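Local coordinates for FAD:protein FMN transferase (Vibrio cholerae, PDB 6NXI), which probably transfers the FMN moiety of FAD to a threonine hydroxyl of target flavoproteins, using magnesium and releasing AMP, at residues A[153-165]-A[262-274]. Sequence-based numbering, arbitrary orientation.
Sequences LSTIAKGWGVDVV and DKSCMTADGLATG. With MG (magnesium ion), chain C; MG (magnesium ion), chain D; FAD (flavin-adenine dinucleotide), chain B.
Met-266 lies between Ile-156 and Trp-160, where an unbranched thioether can follow two differently shaped neighbours. Its CG, set anti to the backbone N (chi1 173°), presses closely on CG1 of Ile-156 at 3.5 Å, and the extended chain carries SD on to lie obliquely beside the indole of Trp-160, 3.8 Å from CE3, a Met-aromatic contact. Gly-159 lets the backbones meet here: its CA comes within 3.7 Å of the CA of Met-266, too near for any side chain.

Helices 157-165 and 265-274 run nearly antiparallel, and the two-magnesium FAD site of this ApbE-family enzyme lies by the N-terminal end of helix 157-165. Asp-269, a carboxylate able to serve metals and backbone at once, bridges the ions: OD1 binds both, and its backbone O joins Thr-155 O and Thr-273 OG1 around one of them, while Glu-184 also binds the other. Threonine suits position 155 because, besides that carbonyl, its OG1 donates to FAD O5B at 3.0 Å and meets Thr-273 OG1 at 2.8 Å. Asp-269 OD2 faces helix 157-165, accepting from Gly-159 N at 3.1 Å on its anti side, tilted 30° out of the carboxylate plane, and from a magnesium-bound water, which should steady the carboxylate's rotation.

Farther along, the two oxygens of Asp-163 suit it to the first turn of helix 265-274. OD1 takes Cys-265 N (2.8 Å, syn) and a salt bridge from Arg-186; OD2 receives Ser-264 OG near its plane on the syn side and Met-266 N from above the other face, at 3.0 Å. Ser-264 OG, the N-cap, accepts in turn from Thr-267 N.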
# COMPACT_ATOMS: atom_id res chain seq x y z
N LEU A 153 6.64 6.17 3.01
CA LEU A 153 6.29 4.75 2.93
C LEU A 153 4.77 4.57 2.96
O LEU A 153 4.33 3.46 3.22
CB LEU A 153 6.98 3.98 4.06
CG LEU A 153 8.50 4.10 4.04
CD1 LEU A 153 9.11 3.41 5.25
CD2 LEU A 153 9.05 3.54 2.75
N SER A 154 4.02 5.58 2.56
CA SER A 154 2.52 5.52 2.57
C SER A 154 2.01 4.36 1.73
O SER A 154 0.87 3.87 1.97
CB SER A 154 1.97 6.85 2.08
OG SER A 154 2.20 7.84 3.06
N THR A 155 2.78 3.96 0.72
CA THR A 155 2.33 3.02 -0.32
C THR A 155 2.52 1.61 0.16
O THR A 155 2.14 0.72 -0.58
CB THR A 155 3.05 3.25 -1.64
OG1 THR A 155 2.29 2.68 -2.69
CG2 THR A 155 4.44 2.69 -1.69
N ILE A 156 3.22 1.41 1.28
CA ILE A 156 3.71 0.03 1.59
C ILE A 156 3.58 -0.25 3.06
O ILE A 156 3.44 -1.46 3.46
CB ILE A 156 5.12 -0.14 1.03
CG1 ILE A 156 5.63 -1.59 1.15
CG2 ILE A 156 6.07 0.90 1.63
CD1 ILE A 156 6.96 -1.82 0.39
N ALA A 157 3.79 0.75 3.92
CA ALA A 157 3.79 0.45 5.38
C ALA A 157 2.37 0.10 5.87
O ALA A 157 2.29 -0.55 6.95
CB ALA A 157 4.39 1.58 6.14
N LYS A 158 1.29 0.41 5.15
CA LYS A 158 -0.05 -0.07 5.54
C LYS A 158 -0.10 -1.61 5.42
O LYS A 158 -0.55 -2.27 6.35
CB LYS A 158 -1.12 0.59 4.68
CG LYS A 158 -2.47 0.82 5.31
CD LYS A 158 -3.21 1.96 4.60
CE LYS A 158 -3.64 1.54 3.22
NZ LYS A 158 -4.76 2.35 2.71
N GLY A 159 0.32 -2.17 4.28
CA GLY A 159 0.45 -3.62 4.04
C GLY A 159 1.32 -4.22 5.10
O GLY A 159 1.01 -5.30 5.59
N TRP A 160 2.42 -3.55 5.45
CA TRP A 160 3.31 -4.04 6.54
C TRP A 160 2.50 -4.17 7.83
O TRP A 160 2.62 -5.25 8.49
CB TRP A 160 4.51 -3.09 6.73
CG TRP A 160 5.34 -3.51 7.91
CD1 TRP A 160 5.40 -2.86 9.10
CD2 TRP A 160 6.24 -4.63 8.01
NE1 TRP A 160 6.26 -3.51 9.94
CE2 TRP A 160 6.77 -4.61 9.32
CE3 TRP A 160 6.65 -5.66 7.15
CZ2 TRP A 160 7.68 -5.57 9.76
CZ3 TRP A 160 7.53 -6.62 7.58
CH2 TRP A 160 8.02 -6.58 8.89
N GLY A 161 1.72 -3.14 8.22
CA GLY A 161 0.92 -3.21 9.48
C GLY A 161 -0.05 -4.41 9.41
O GLY A 161 -0.20 -5.14 10.40
N VAL A 162 -0.64 -4.66 8.24
CA VAL A 162 -1.57 -5.80 8.05
C VAL A 162 -0.83 -7.11 8.31
O VAL A 162 -1.30 -7.93 9.12
CB VAL A 162 -2.22 -5.80 6.67
CG1 VAL A 162 -2.92 -7.14 6.41
CG2 VAL A 162 -3.16 -4.61 6.52
N ASP A 163 0.40 -7.23 7.78
CA ASP A 163 1.21 -8.45 7.98
C ASP A 163 1.58 -8.58 9.45
O ASP A 163 1.59 -9.73 9.97
CB ASP A 163 2.45 -8.41 7.09
CG ASP A 163 2.20 -8.61 5.62
OD1 ASP A 163 1.18 -9.23 5.23
OD2 ASP A 163 3.07 -8.20 4.85
N VAL A 164 2.00 -7.49 10.08
CA VAL A 164 2.38 -7.53 11.53
C VAL A 164 1.20 -8.03 12.37
O VAL A 164 1.39 -8.94 13.21
CB VAL A 164 2.89 -6.15 11.98
CG1 VAL A 164 2.93 -6.06 13.49
CG2 VAL A 164 4.23 -5.85 11.33
N VAL A 165 0.02 -7.52 12.12
CA VAL A 165 -1.18 -7.95 12.89
C VAL A 165 -1.54 -9.42 12.57
O VAL A 165 -1.89 -10.19 13.51
CB VAL A 165 -2.34 -6.99 12.67
CG1 VAL A 165 -3.66 -7.54 13.19
CG2 VAL A 165 -2.00 -5.60 13.22
N ASP A 262 -0.96 -11.32 -2.99
CA ASP A 262 0.38 -11.83 -2.61
C ASP A 262 0.23 -12.44 -1.22
O ASP A 262 -0.61 -11.96 -0.49
CB ASP A 262 1.44 -10.73 -2.60
CG ASP A 262 2.87 -11.24 -2.54
OD1 ASP A 262 3.40 -11.55 -3.63
OD2 ASP A 262 3.43 -11.38 -1.41
N LYS A 263 1.08 -13.37 -0.87
CA LYS A 263 1.13 -13.91 0.51
C LYS A 263 1.42 -12.79 1.52
O LYS A 263 0.98 -12.90 2.68
CB LYS A 263 2.18 -15.03 0.55
CG LYS A 263 1.79 -16.28 -0.24
CD LYS A 263 0.58 -17.01 0.32
CE LYS A 263 0.35 -18.36 -0.33
NZ LYS A 263 -1.09 -18.69 -0.30
N SER A 264 2.12 -11.72 1.13
CA SER A 264 2.44 -10.55 1.96
C SER A 264 1.60 -9.35 1.55
O SER A 264 1.60 -9.00 0.38
CB SER A 264 3.92 -10.20 1.87
OG SER A 264 4.13 -8.91 2.37
N CYS A 265 0.91 -8.78 2.51
CA CYS A 265 0.15 -7.54 2.28
C CYS A 265 1.12 -6.40 1.96
O CYS A 265 0.84 -5.61 1.06
CB CYS A 265 -0.78 -7.22 3.43
SG CYS A 265 -2.05 -6.03 2.93
N MET A 266 2.23 -6.33 2.63
CA MET A 266 3.27 -5.32 2.29
C MET A 266 3.58 -5.39 0.78
O MET A 266 3.57 -4.34 0.04
CB MET A 266 4.54 -5.58 3.09
CG MET A 266 5.65 -4.70 2.65
SD MET A 266 7.22 -4.90 3.51
CE MET A 266 7.60 -6.61 3.18
N THR A 267 3.85 -6.58 0.28
CA THR A 267 4.23 -6.80 -1.13
C THR A 267 3.05 -6.47 -2.03
O THR A 267 3.25 -5.75 -3.05
CB THR A 267 4.76 -8.21 -1.32
OG1 THR A 267 5.91 -8.31 -0.48
CG2 THR A 267 5.11 -8.43 -2.77
N ALA A 268 1.85 -6.92 -1.70
CA ALA A 268 0.66 -6.64 -2.53
C ALA A 268 0.44 -5.13 -2.60
O ALA A 268 0.15 -4.63 -3.71
CB ALA A 268 -0.57 -7.29 -2.04
N ASP A 269 0.66 -4.43 -1.49
CA ASP A 269 0.43 -2.96 -1.39
C ASP A 269 1.36 -2.22 -2.33
O ASP A 269 0.88 -1.36 -3.12
CB ASP A 269 0.58 -2.54 0.07
CG ASP A 269 0.00 -1.19 0.45
OD1 ASP A 269 -0.67 -0.58 -0.42
OD2 ASP A 269 0.29 -0.73 1.58
N GLY A 270 2.66 -2.48 -2.25
CA GLY A 270 3.67 -1.87 -3.14
C GLY A 270 3.36 -2.18 -4.59
O GLY A 270 3.44 -1.26 -5.45
N LEU A 271 3.02 -3.43 -4.88
CA LEU A 271 2.77 -3.87 -6.28
C LEU A 271 1.57 -3.16 -6.88
O LEU A 271 1.68 -2.70 -8.05
CB LEU A 271 2.59 -5.38 -6.33
CG LEU A 271 3.91 -6.14 -6.30
CD1 LEU A 271 3.63 -7.61 -6.16
CD2 LEU A 271 4.75 -5.89 -7.54
N ALA A 272 0.50 -3.02 -6.12
CA ALA A 272 -0.72 -2.44 -6.69
C ALA A 272 -0.40 -1.01 -7.15
O ALA A 272 -0.82 -0.63 -8.26
CB ALA A 272 -1.83 -2.50 -5.67
N THR A 273 0.31 -0.23 -6.33
CA THR A 273 0.59 1.18 -6.70
C THR A 273 1.58 1.17 -7.88
O THR A 273 1.43 1.95 -8.84
CB THR A 273 1.12 1.96 -5.48
OG1 THR A 273 0.23 1.82 -4.34
CG2 THR A 273 1.28 3.42 -5.87
N GLY A 274 2.64 0.36 -7.79
CA GLY A 274 3.67 0.31 -8.81
C GLY A 274 3.12 -0.08 -10.16
O GLY A 274 3.40 0.64 -11.16
MG MG C . 0.53 0.75 -2.28
MG MG D . -2.09 1.04 -0.20
PA FAD B . -1.43 3.62 -2.29
O1A FAD B . -2.11 3.66 -3.61
O2A FAD B . -1.14 2.32 -1.65
O5B FAD B . -0.07 4.46 -2.35
C5B FAD B . -0.24 5.88 -2.61
C4B FAD B . 0.58 6.71 -1.66
O4B FAD B . 2.00 6.43 -1.77
C3B FAD B . 0.42 8.20 -1.93
O3B FAD B . -0.64 8.73 -1.12
C2B FAD B . 1.80 8.77 -1.59
O2B FAD B . 1.94 8.98 -0.20
C1B FAD B . 2.72 7.64 -2.03
N9A FAD B . 3.10 7.62 -3.43
C8A FAD B . 2.53 8.31 -4.50
N7A FAD B . 3.05 7.95 -5.65
C5A FAD B . 4.05 7.04 -5.35
C6A FAD B . 4.96 6.34 -6.15
N6A FAD B . 4.99 6.41 -7.50
N1A FAD B . 5.77 5.47 -5.52
C2A FAD B . 5.73 5.40 -4.18
N3A FAD B . 4.90 6.00 -3.31
C4A FAD B . 4.08 6.83 -3.98
N1 FAD B . -2.49 10.02 6.73
C2 FAD B . -2.85 11.07 7.55
O2 FAD B . -3.67 11.93 7.13
N3 FAD B . -2.38 11.20 8.81
C4 FAD B . -1.49 10.31 9.35
O4 FAD B . -1.05 10.47 10.48
C4X FAD B . -1.07 9.21 8.53
N5 FAD B . -0.21 8.34 9.02
C5X FAD B . 0.19 7.30 8.21
C6 FAD B . 1.13 6.37 8.70
C7 FAD B . 1.58 5.30 7.96
C7M FAD B . 2.59 4.34 8.55
C8 FAD B . 1.06 5.11 6.66
C8M FAD B . 1.51 3.97 5.79
C9 FAD B . 0.12 6.03 6.16
C9A FAD B . -0.33 7.12 6.91
N10 FAD B . -1.24 8.07 6.43
C10 FAD B . -1.64 9.14 7.21
C1' FAD B . -1.86 7.89 5.10
C2' FAD B . -0.99 8.25 3.95
O2' FAD B . -0.68 9.64 3.97
C3' FAD B . -1.73 7.93 2.64
O3' FAD B . -2.90 8.69 2.48
C4' FAD B . -2.19 6.49 2.51
O4' FAD B . -1.19 5.63 3.04
C5' FAD B . -2.57 6.14 1.09
O5' FAD B . -2.79 4.71 1.03
P FAD B . -3.48 4.09 -0.26
O1P FAD B . -4.64 4.87 -0.67
O2P FAD B . -3.53 2.62 0.09
O3P FAD B . -2.33 4.44 -1.30
O HOH W 1 -0.66 1.67 1.58
O HOH W 2 -2.69 -0.17 -2.40